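Local atomic coordinates of papain-like protease (Human betacoronavirus 2c EMC/2012, PDB entry 4RNA), a protein that cleaves the viral replicase polyprotein as a papain-like cysteine protease and, as in related coronavirus enzymes, probably also removes ubiquitin from host proteins. Residues A[89-95]-A[148-152]; A[119-123]-A[139-143]; A[215-221]-A[314-319]; A[220-224]-A[235-241]. All coordinates share one frame; numbering follows the deposited sequence.

Interaction 1. Residues A[89-95]-A[148-152]; sequences KAAVHGW and TDFIA. With PO4 (phosphate ion), chain C.
Lys89 reaches from the last turns of helix 81-92 across the start of helix 148-158 to Asp149. Its CB rests on the methyl of Ala152, 3.9 Å from that CB; a small residue suits this spot, because the two backbones come close here. CG lies 4.0 Å from Thr148 CG2, CD and CE pass close to Asp149 OD1, and NZ ends in a salt bridge 3.1 Å from Asp149 OD1, on its syn side and 23° out of the carboxylate plane. With CG anti to the backbone N (chi1 -172°) and the rest of the chain extended, the lysine spans the gap at full length. The other carboxylate oxygen, OD2, pairs with Lys141, so Asp149 also ties helix 133-143 to this helix pair, part of the helical thumb of the papain-like fold. Further along, Val92 CG2 fits against Thr148 CG2 at 3.7 Å, and its CG1 faces Ile151. Beta-branched residues make a compact apolar layer there. The same threonine methyl sits over one face of the His93 ring, 4.0 Å from its centroid, a CH-pi contact. At the end of the type I turn from Val92 to Trp95, the indole CZ3 meets Ile151 CG2 at 3.9 Å while its NE1 bonds Asp110.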
# COMPACT_ATOMS: atom_id res chain seq x y z
N LYS A 89 -15.88 1.75 -3.87
CA LYS A 89 -16.87 1.56 -4.97
C LYS A 89 -18.12 2.48 -4.80
O LYS A 89 -18.48 3.32 -5.70
CB LYS A 89 -17.13 0.06 -5.14
CG LYS A 89 -17.97 -0.29 -6.33
CD LYS A 89 -18.11 -1.78 -6.44
CE LYS A 89 -19.41 -2.00 -7.14
NZ LYS A 89 -19.35 -3.30 -7.83
N ALA A 90 -18.70 2.44 -3.60
CA ALA A 90 -19.80 3.36 -3.25
C ALA A 90 -19.39 4.83 -3.48
O ALA A 90 -20.11 5.57 -4.13
CB ALA A 90 -20.25 3.13 -1.80
N ALA A 91 -18.25 5.25 -2.94
CA ALA A 91 -17.81 6.64 -3.10
C ALA A 91 -17.44 7.01 -4.56
O ALA A 91 -17.84 8.04 -5.06
CB ALA A 91 -16.64 6.95 -2.17
N VAL A 92 -16.70 6.16 -5.26
CA VAL A 92 -16.21 6.62 -6.58
C VAL A 92 -17.39 6.69 -7.60
O VAL A 92 -17.30 7.32 -8.66
CB VAL A 92 -14.96 5.86 -7.13
CG1 VAL A 92 -13.81 5.75 -6.12
CG2 VAL A 92 -15.32 4.53 -7.70
N HIS A 93 -18.51 6.09 -7.22
CA HIS A 93 -19.73 6.13 -8.04
C HIS A 93 -20.24 7.50 -8.34
O HIS A 93 -20.82 7.73 -9.38
CB HIS A 93 -20.85 5.29 -7.40
CG HIS A 93 -21.38 4.25 -8.33
ND1 HIS A 93 -21.31 2.94 -8.05
CD2 HIS A 93 -21.88 4.37 -9.62
CE1 HIS A 93 -21.79 2.24 -9.10
NE2 HIS A 93 -22.13 3.13 -10.06
N GLY A 94 -20.02 8.43 -7.44
CA GLY A 94 -20.39 9.81 -7.71
C GLY A 94 -19.33 10.60 -8.48
O GLY A 94 -19.39 11.81 -8.56
N TRP A 95 -18.31 9.95 -9.03
CA TRP A 95 -17.39 10.68 -9.88
C TRP A 95 -17.87 10.66 -11.33
O TRP A 95 -18.78 9.91 -11.66
CB TRP A 95 -15.99 10.05 -9.75
CG TRP A 95 -15.28 10.42 -8.45
CD1 TRP A 95 -15.67 11.35 -7.48
CD2 TRP A 95 -13.99 9.89 -8.01
NE1 TRP A 95 -14.72 11.43 -6.46
CE2 TRP A 95 -13.68 10.56 -6.72
CE3 TRP A 95 -13.08 8.95 -8.53
CZ2 TRP A 95 -12.50 10.29 -6.01
CZ3 TRP A 95 -11.90 8.71 -7.81
CH2 TRP A 95 -11.62 9.35 -6.59
N THR A 148 -16.19 2.40 -12.78
CA THR A 148 -16.29 2.45 -11.32
C THR A 148 -15.46 1.34 -10.64
O THR A 148 -14.64 1.63 -9.76
CB THR A 148 -17.75 2.35 -10.87
OG1 THR A 148 -18.43 3.46 -11.43
CG2 THR A 148 -17.87 2.41 -9.30
N ASP A 149 -15.61 0.11 -11.05
CA ASP A 149 -14.90 -0.90 -10.32
C ASP A 149 -13.41 -0.72 -10.46
O ASP A 149 -12.67 -1.01 -9.53
CB ASP A 149 -15.22 -2.29 -10.86
CG ASP A 149 -16.59 -2.77 -10.42
OD1 ASP A 149 -17.28 -2.03 -9.70
OD2 ASP A 149 -16.97 -3.88 -10.80
N PHE A 150 -12.95 -0.37 -11.66
CA PHE A 150 -11.50 -0.34 -11.90
C PHE A 150 -10.85 0.76 -11.08
O PHE A 150 -9.79 0.60 -10.47
CB PHE A 150 -11.23 -0.13 -13.39
CG PHE A 150 -9.78 -0.24 -13.77
CD1 PHE A 150 -9.12 -1.49 -13.66
CD2 PHE A 150 -9.12 0.83 -14.31
CE1 PHE A 150 -7.78 -1.60 -14.07
CE2 PHE A 150 -7.78 0.72 -14.74
CZ PHE A 150 -7.12 -0.50 -14.60
N ILE A 151 -11.50 1.87 -11.03
CA ILE A 151 -11.00 2.94 -10.23
C ILE A 151 -11.02 2.56 -8.74
O ILE A 151 -10.01 2.79 -8.05
CB ILE A 151 -11.80 4.23 -10.43
CG1 ILE A 151 -11.66 4.75 -11.88
CG2 ILE A 151 -11.33 5.24 -9.43
CD1 ILE A 151 -12.80 5.68 -12.21
N ALA A 152 -12.13 1.98 -8.23
CA ALA A 152 -12.19 1.60 -6.80
C ALA A 152 -11.14 0.51 -6.48
O ALA A 152 -10.49 0.52 -5.43
CB ALA A 152 -13.62 1.13 -6.42
P PO4 C . -16.96 6.34 -12.84
O1 PO4 C . -18.04 6.55 -11.76
O2 PO4 C . -16.33 4.98 -12.65
O3 PO4 C . -15.93 7.43 -12.64
O4 PO4 C . -17.57 6.40 -14.24

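Interaction 2. Residues A[119-123]-A[139-143]; sequences IMTLD and FMKHK
Asp123, near the C-terminal end of helix 115-122, and Lys143, at the end of helix 133-143, have the closest backbones of the two segments, yet their CA atoms are still 8.2 Å apart, so long side chains must bridge the gap. His142 does most of this. Its CG is anti to the backbone N (chi1 159°), which sends the imidazole across toward the aspartate, and NE2 donates to Asp123 OD1 at 2.7 Å. The acceptor uses its syn lone pair and lies in the ring plane; carboxylate and imidazole are only 11° from coplanar. A weak second bond runs from NE2 to Asp123 OD2. Ser147 takes the other ring nitrogen, ND1, so both ring nitrogens are held, which fixes the rotation of the imidazole. Ile119 CG2 packs at 3.5 Å from His142 CE1. Lys143 adds a longer salt bridge, NZ to Asp123 OD1 at 3.6 Å, and a water links its NZ to Leu122 O. Arg104 pairs with Asp123 OD2, so this buried carboxylate is surrounded by partners that would stabilise its negative charge. Phe139 brings its ring edge to Leu122 O and stacks on Phe150 of helix 148-158, while Leu122 leans on helix 168-176 and Met120 and Thr121 reach strand 280-287.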
# COMPACT_ATOMS: atom_id res chain seq x y z
N ILE A 119 -4.87 6.55 -14.83
CA ILE A 119 -5.79 5.84 -15.73
C ILE A 119 -5.53 6.18 -17.23
O ILE A 119 -5.46 5.30 -18.10
CB ILE A 119 -7.29 6.14 -15.33
CG1 ILE A 119 -7.62 5.45 -13.98
CG2 ILE A 119 -8.29 5.69 -16.39
CD1 ILE A 119 -8.72 6.21 -13.26
N MET A 120 -5.31 7.44 -17.53
CA MET A 120 -4.98 7.88 -18.91
C MET A 120 -3.66 7.34 -19.40
O MET A 120 -3.55 7.15 -20.59
CB MET A 120 -4.93 9.41 -18.99
CG MET A 120 -6.32 9.94 -18.76
SD MET A 120 -6.49 11.70 -19.19
CE MET A 120 -6.43 11.53 -20.97
N THR A 121 -2.71 7.07 -18.48
CA THR A 121 -1.45 6.48 -18.87
C THR A 121 -1.68 4.99 -19.13
O THR A 121 -1.22 4.44 -20.19
CB THR A 121 -0.36 6.65 -17.78
OG1 THR A 121 -0.07 8.01 -17.59
CG2 THR A 121 0.99 5.94 -18.21
N LEU A 122 -2.41 4.31 -18.22
CA LEU A 122 -2.64 2.83 -18.42
C LEU A 122 -3.45 2.59 -19.68
O LEU A 122 -3.31 1.60 -20.35
CB LEU A 122 -3.46 2.20 -17.23
CG LEU A 122 -2.76 2.13 -15.86
CD1 LEU A 122 -3.83 1.78 -14.81
CD2 LEU A 122 -1.63 1.06 -15.97
N ASP A 123 -4.35 3.50 -20.01
CA ASP A 123 -5.12 3.40 -21.24
C ASP A 123 -4.29 3.37 -22.56
O ASP A 123 -4.82 2.96 -23.60
CB ASP A 123 -6.17 4.53 -21.33
CG ASP A 123 -7.46 4.23 -20.48
OD1 ASP A 123 -7.67 3.07 -20.10
OD2 ASP A 123 -8.24 5.21 -20.21
N PHE A 139 -10.90 -3.90 -15.61
CA PHE A 139 -10.15 -3.23 -16.67
C PHE A 139 -10.98 -3.33 -17.98
O PHE A 139 -11.19 -2.32 -18.63
CB PHE A 139 -8.81 -3.93 -16.92
CG PHE A 139 -7.87 -3.11 -17.76
CD1 PHE A 139 -7.88 -1.70 -17.67
CD2 PHE A 139 -6.97 -3.73 -18.61
CE1 PHE A 139 -6.98 -0.94 -18.46
CE2 PHE A 139 -6.06 -2.97 -19.38
CZ PHE A 139 -6.06 -1.60 -19.30
N MET A 140 -11.41 -4.55 -18.34
CA MET A 140 -12.38 -4.72 -19.49
C MET A 140 -13.66 -3.87 -19.40
O MET A 140 -14.04 -3.24 -20.41
CB MET A 140 -12.71 -6.19 -19.72
CG MET A 140 -11.45 -7.00 -19.93
SD MET A 140 -10.50 -6.46 -21.40
CE MET A 140 -9.31 -5.20 -20.92
N LYS A 141 -14.29 -3.82 -18.22
CA LYS A 141 -15.49 -3.00 -18.03
C LYS A 141 -15.12 -1.54 -18.24
O LYS A 141 -15.94 -0.75 -18.78
CB LYS A 141 -16.11 -3.16 -16.62
CG LYS A 141 -16.78 -4.49 -16.35
CD LYS A 141 -17.96 -4.25 -15.43
CE LYS A 141 -17.52 -4.25 -13.99
NZ LYS A 141 -18.64 -3.77 -13.11
N HIS A 142 -13.94 -1.15 -17.72
CA HIS A 142 -13.48 0.23 -17.87
C HIS A 142 -13.31 0.50 -19.36
O HIS A 142 -13.72 1.52 -19.86
CB HIS A 142 -12.14 0.46 -17.08
CG HIS A 142 -11.32 1.67 -17.58
ND1 HIS A 142 -11.68 2.95 -17.31
CD2 HIS A 142 -10.17 1.74 -18.37
CE1 HIS A 142 -10.82 3.80 -17.90
NE2 HIS A 142 -9.89 3.05 -18.55
N LYS A 143 -12.70 -0.42 -20.08
CA LYS A 143 -12.47 -0.19 -21.55
C LYS A 143 -13.82 -0.03 -22.26
O LYS A 143 -13.93 0.72 -23.22
CB LYS A 143 -11.73 -1.34 -22.21
CG LYS A 143 -10.25 -1.52 -21.87
CD LYS A 143 -9.44 -0.27 -22.17
CE LYS A 143 -7.95 -0.60 -22.25
NZ LYS A 143 -7.20 0.62 -22.67
O HOH W 1 -4.33 -0.33 -21.98

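Interaction 3. Residues A[215-221]-A[314-319]; sequences QTVEDLR and FPGQKY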
# COMPACT_ATOMS: atom_id res chain seq x y z
N GLN A 215 14.17 9.97 -17.64
CA GLN A 215 12.93 10.32 -18.33
C GLN A 215 13.11 10.39 -19.87
O GLN A 215 12.13 10.76 -20.58
CB GLN A 215 12.42 11.65 -17.72
CG GLN A 215 11.87 11.46 -16.28
CD GLN A 215 11.84 12.73 -15.48
OE1 GLN A 215 12.78 13.52 -15.54
NE2 GLN A 215 10.77 12.96 -14.73
N THR A 216 14.30 10.00 -20.39
CA THR A 216 14.52 9.98 -21.87
C THR A 216 15.24 8.72 -22.19
O THR A 216 15.96 8.25 -21.33
CB THR A 216 15.36 11.19 -22.48
OG1 THR A 216 16.74 11.16 -22.11
CG2 THR A 216 14.87 12.57 -21.96
N VAL A 217 15.04 8.24 -23.41
CA VAL A 217 15.78 7.07 -23.95
C VAL A 217 17.30 7.35 -24.13
O VAL A 217 18.11 6.42 -23.93
CB VAL A 217 15.19 6.60 -25.27
CG1 VAL A 217 15.95 5.33 -25.70
CG2 VAL A 217 13.68 6.24 -25.11
N GLU A 218 17.66 8.56 -24.57
CA GLU A 218 19.09 9.02 -24.56
C GLU A 218 19.71 8.85 -23.20
O GLU A 218 20.79 8.28 -23.12
CB GLU A 218 19.24 10.49 -24.94
CG GLU A 218 18.92 10.76 -26.38
CD GLU A 218 17.57 11.43 -26.53
OE1 GLU A 218 17.43 12.29 -27.44
OE2 GLU A 218 16.66 11.11 -25.72
N ASP A 219 19.06 9.35 -22.13
CA ASP A 219 19.60 9.15 -20.76
C ASP A 219 19.63 7.71 -20.37
O ASP A 219 20.62 7.26 -19.77
CB ASP A 219 18.91 10.00 -19.72
CG ASP A 219 19.14 11.49 -19.97
OD1 ASP A 219 20.28 11.82 -20.39
OD2 ASP A 219 18.23 12.36 -19.76
N LEU A 220 18.62 6.96 -20.78
CA LEU A 220 18.55 5.55 -20.40
C LEU A 220 19.71 4.79 -20.95
O LEU A 220 20.20 3.83 -20.31
CB LEU A 220 17.25 4.89 -20.89
CG LEU A 220 17.02 3.48 -20.48
CD1 LEU A 220 16.71 3.29 -18.98
CD2 LEU A 220 15.97 2.84 -21.40
N ARG A 221 20.12 5.18 -22.15
CA ARG A 221 21.11 4.40 -22.92
C ARG A 221 22.56 4.89 -22.69
O ARG A 221 23.54 4.32 -23.19
CB ARG A 221 20.76 4.50 -24.42
CG ARG A 221 19.52 3.71 -24.82
CD ARG A 221 19.17 4.11 -26.25
NE ARG A 221 18.02 3.33 -26.75
CZ ARG A 221 17.57 3.32 -28.01
NH1 ARG A 221 18.19 4.02 -28.95
NH2 ARG A 221 16.50 2.61 -28.33
N PHE A 314 7.04 5.82 -24.02
CA PHE A 314 7.66 5.74 -25.28
C PHE A 314 7.11 4.50 -25.97
O PHE A 314 6.58 3.61 -25.29
CB PHE A 314 9.21 5.60 -25.13
CG PHE A 314 9.92 6.87 -24.76
CD1 PHE A 314 10.11 7.24 -23.40
CD2 PHE A 314 10.42 7.72 -25.78
CE1 PHE A 314 10.75 8.47 -23.06
CE2 PHE A 314 11.05 8.94 -25.45
CZ PHE A 314 11.18 9.33 -24.10
N PRO A 315 7.21 4.48 -27.31
CA PRO A 315 6.81 3.31 -28.17
C PRO A 315 7.79 2.17 -27.95
O PRO A 315 8.71 2.32 -27.13
CB PRO A 315 6.89 3.86 -29.60
CG PRO A 315 7.52 5.21 -29.54
CD PRO A 315 7.43 5.72 -28.10
N GLY A 316 7.56 1.02 -28.60
CA GLY A 316 8.41 -0.17 -28.41
C GLY A 316 9.87 0.14 -28.73
O GLY A 316 10.17 0.92 -29.62
N GLN A 317 10.80 -0.48 -28.00
CA GLN A 317 12.20 -0.22 -28.25
C GLN A 317 12.73 -1.38 -29.04
O GLN A 317 12.24 -2.50 -28.88
CB GLN A 317 12.93 -0.17 -26.90
CG GLN A 317 12.31 0.86 -25.99
CD GLN A 317 12.60 2.23 -26.47
OE1 GLN A 317 13.76 2.56 -26.63
NE2 GLN A 317 11.57 3.09 -26.63
N LYS A 318 13.71 -1.13 -29.89
CA LYS A 318 14.41 -2.28 -30.50
C LYS A 318 15.85 -1.86 -30.66
O LYS A 318 16.22 -1.31 -31.70
CB LYS A 318 13.76 -2.76 -31.85
CG LYS A 318 14.62 -3.81 -32.55
CD LYS A 318 13.93 -5.15 -32.88
CE LYS A 318 13.71 -5.29 -34.37
NZ LYS A 318 13.04 -4.06 -34.87
N TYR A 319 16.64 -2.06 -29.61
CA TYR A 319 17.96 -1.46 -29.50
C TYR A 319 19.00 -2.53 -29.19
O TYR A 319 18.77 -3.45 -28.39
CB TYR A 319 17.94 -0.46 -28.39
CG TYR A 319 19.27 0.17 -28.07
CD1 TYR A 319 19.89 1.07 -28.99
CD2 TYR A 319 19.89 -0.08 -26.84
CE1 TYR A 319 21.12 1.68 -28.68
CE2 TYR A 319 21.12 0.52 -26.52
CZ TYR A 319 21.71 1.40 -27.43
OH TYR A 319 22.92 1.96 -27.11
O HOH W 2 23.49 2.16 -24.55
O HOH W 3 16.00 1.98 -25.17
O HOH W 4 14.22 1.74 -30.53
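Arg221 and Tyr319 form the broadest part of this contact, the arginine lying along the tyrosine ring. Its chain is extended from CG to NE, which lays CD over the ring face, 3.9 Å from the centroid, and carries the guanidinium on toward the CB side of the ring. There it stacks at 13° to the ring plane, with CZ 3.4 Å from Tyr319 CD1: an off-centre cation-pi contact that leaves the edge of the guanidinium available for polar partners. One water accepts from Arg221 NE and donates to Gln317 OE1, and a weak direct bond joins Arg221 NH2 to the same oxygen. At the far end of the ring, Tyr319 OH donates to a water that in turn donates to Arg221 O, so arginine and tyrosine are linked at two places. The short helix 217-221 lies across the end of the fingers sheet, where strand 318-320 pairs with strand 233-242, and beside strand 304-315 of the palm, in the thumb-palm-fingers layout known for coronavirus papain-like proteases. At the helix start, Val217 sets CG2 over the centre of the Phe314 ring, 3.7 Å from the centroid; a branched side chain can at the same time set CG1 near the rim of the guanidinium face opposite Tyr319. Gln215 O meets the edge of the phenyl ring. Thr216 suits the N-cap position, since its OG1 accepts from Asp219 N at 2.9 Å. Gln317, bent at chi2 (-71°), folds its amide back so that NE2 donates to Pro315 O at 3.0 Å.

Interaction 4. Residues A[220-224]-A[235-241]; sequences LRARM and HRQLVEH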
# COMPACT_ATOMS: atom_id res chain seq x y z
N LEU A 220 18.62 6.96 -20.78
CA LEU A 220 18.55 5.55 -20.40
C LEU A 220 19.71 4.79 -20.95
O LEU A 220 20.20 3.83 -20.31
CB LEU A 220 17.25 4.89 -20.89
CG LEU A 220 17.02 3.48 -20.48
CD1 LEU A 220 16.71 3.29 -18.98
CD2 LEU A 220 15.97 2.84 -21.40
N ARG A 221 20.12 5.18 -22.15
CA ARG A 221 21.11 4.40 -22.92
C ARG A 221 22.56 4.89 -22.69
O ARG A 221 23.54 4.32 -23.19
CB ARG A 221 20.76 4.50 -24.42
CG ARG A 221 19.52 3.71 -24.82
CD ARG A 221 19.17 4.11 -26.25
NE ARG A 221 18.02 3.33 -26.75
CZ ARG A 221 17.57 3.32 -28.01
NH1 ARG A 221 18.19 4.02 -28.95
NH2 ARG A 221 16.50 2.61 -28.33
N ALA A 222 22.69 5.98 -21.98
CA ALA A 222 24.03 6.57 -21.76
C ALA A 222 24.90 5.67 -20.85
O ALA A 222 24.39 4.91 -20.03
CB ALA A 222 23.92 7.97 -21.13
N ARG A 223 26.21 5.89 -20.92
CA ARG A 223 27.18 5.14 -20.12
C ARG A 223 27.34 5.85 -18.77
O ARG A 223 27.46 7.07 -18.72
CB ARG A 223 28.54 5.05 -20.84
CG ARG A 223 29.58 4.16 -20.12
CD ARG A 223 30.95 4.07 -20.84
NE ARG A 223 31.68 5.35 -20.79
CZ ARG A 223 32.02 6.08 -21.86
NH1 ARG A 223 31.74 5.63 -23.08
NH2 ARG A 223 32.65 7.22 -21.70
N MET A 224 27.28 5.09 -17.67
CA MET A 224 27.67 5.65 -16.36
C MET A 224 28.94 4.98 -15.91
O MET A 224 29.15 3.74 -16.16
CB MET A 224 26.59 5.44 -15.27
CG MET A 224 27.06 5.90 -13.87
SD MET A 224 25.92 5.56 -12.51
CE MET A 224 25.95 3.76 -12.51
N HIS A 235 31.98 0.66 -15.34
CA HIS A 235 30.91 1.29 -16.12
C HIS A 235 29.60 0.53 -16.10
O HIS A 235 29.56 -0.67 -15.90
CB HIS A 235 31.33 1.36 -17.60
CG HIS A 235 32.68 1.95 -17.80
ND1 HIS A 235 32.89 3.29 -17.79
CD2 HIS A 235 33.93 1.35 -17.97
CE1 HIS A 235 34.21 3.56 -18.00
NE2 HIS A 235 34.86 2.36 -18.07
N ARG A 236 28.50 1.21 -16.32
CA ARG A 236 27.19 0.56 -16.43
C ARG A 236 26.52 1.09 -17.71
O ARG A 236 26.41 2.34 -17.87
CB ARG A 236 26.35 0.92 -15.17
CG ARG A 236 24.83 0.75 -15.25
CD ARG A 236 24.21 0.75 -13.83
NE ARG A 236 22.76 0.49 -13.83
CZ ARG A 236 22.19 -0.71 -13.83
NH1 ARG A 236 22.93 -1.82 -13.81
NH2 ARG A 236 20.87 -0.80 -13.83
N GLN A 237 26.07 0.20 -18.56
CA GLN A 237 25.38 0.67 -19.76
C GLN A 237 24.33 -0.28 -20.25
O GLN A 237 24.52 -1.50 -20.22
CB GLN A 237 26.42 0.99 -20.89
CG GLN A 237 25.84 1.56 -22.17
CD GLN A 237 26.93 2.02 -23.12
OE1 GLN A 237 28.02 2.45 -22.71
NE2 GLN A 237 26.64 1.89 -24.41
N LEU A 238 23.20 0.27 -20.73
CA LEU A 238 22.21 -0.54 -21.46
C LEU A 238 22.73 -1.08 -22.85
O LEU A 238 23.12 -0.32 -23.73
CB LEU A 238 20.92 0.29 -21.62
CG LEU A 238 19.72 -0.44 -22.26
CD1 LEU A 238 19.22 -1.67 -21.46
CD2 LEU A 238 18.61 0.60 -22.49
N VAL A 239 22.81 -2.40 -23.03
CA VAL A 239 23.33 -2.90 -24.30
C VAL A 239 22.27 -3.56 -25.22
O VAL A 239 22.45 -3.66 -26.46
CB VAL A 239 24.52 -3.86 -24.07
CG1 VAL A 239 25.73 -3.04 -23.56
CG2 VAL A 239 24.12 -4.98 -23.12
N GLU A 240 21.14 -3.96 -24.64
CA GLU A 240 20.07 -4.47 -25.51
C GLU A 240 18.71 -4.16 -24.90
O GLU A 240 18.53 -4.20 -23.68
CB GLU A 240 20.22 -5.98 -25.73
CG GLU A 240 19.49 -6.47 -26.95
CD GLU A 240 18.71 -7.73 -26.66
OE1 GLU A 240 17.45 -7.68 -26.65
OE2 GLU A 240 19.35 -8.77 -26.39
N HIS A 241 17.76 -3.82 -25.75
CA HIS A 241 16.45 -3.41 -25.30
C HIS A 241 15.40 -3.73 -26.32
O HIS A 241 15.40 -3.19 -27.42
CB HIS A 241 16.45 -1.93 -24.94
CG HIS A 241 15.43 -1.58 -23.91
ND1 HIS A 241 15.15 -0.29 -23.55
CD2 HIS A 241 14.62 -2.40 -23.12
CE1 HIS A 241 14.22 -0.30 -22.56
NE2 HIS A 241 13.88 -1.58 -22.31
O HOH W 5 22.75 2.69 -20.37
O HOH W 2 23.49 2.16 -24.55
O HOH W 3 16.00 1.98 -25.17
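Leu220 and Leu238 each hold CG anti to the backbone N (chi1 -176° and -175°), and these torsions bring their CD2 methyls within 3.6 Å of each other, an apolar contact between helix and strand. The CD2 of Leu220 also lies near CE1 of His241, whose NE2 bonds Ala208 O. Where the chain leaves the helix, water takes the place of direct backbone pairing: one molecule donates to Leu220 O and Ala222 O and accepts from Leu238 N, while another donates to Arg221 O and Leu238 O. Direct pairing starts at Met224, whose N donates to Arg236 O at 2.9 Å; Arg236 N returns a bond to Met224 O. On one side of this pair, the flexible thioether of Met224 bends toward the Arg236 side chain, which has two conformers, so that contact is doubtful. Arg223 CD lies 3.7 Å from His235 ND1, a nitrogen bonded to Thr225, and Arg223 CB meets Gln237 OE1 at 3.2 Å. Met224 and Arg236 form an antiparallel hydrogen-bonded pair at the start of a beta hairpin, strands 224-227 and 233-242, whose connection carries Cys228 and Cys230 of the four-cysteine zinc site of the fingers domain.

Overall arrangement
From the N terminus, interaction 1 closes a loop when helix 148-158 returns to the end of helix 81-92. Interaction 2 falls wholly within that loop, bringing helix 115-122 to helix 133-143; the two contacts touch, among other places through Phe150 and Phe139, so they form one helical cluster. Interactions 3 and 4 follow later, on the other side of the chain's centre from interaction 1, their centres about 35 and 42 Å from its own. Both start from helix 217-221. From this same start, interaction 4 closes the short loop to strand 233-242 and interaction 3 the much longer one to 314-319. Shared waters and neighbouring strands join this pair, tying palm to fingers.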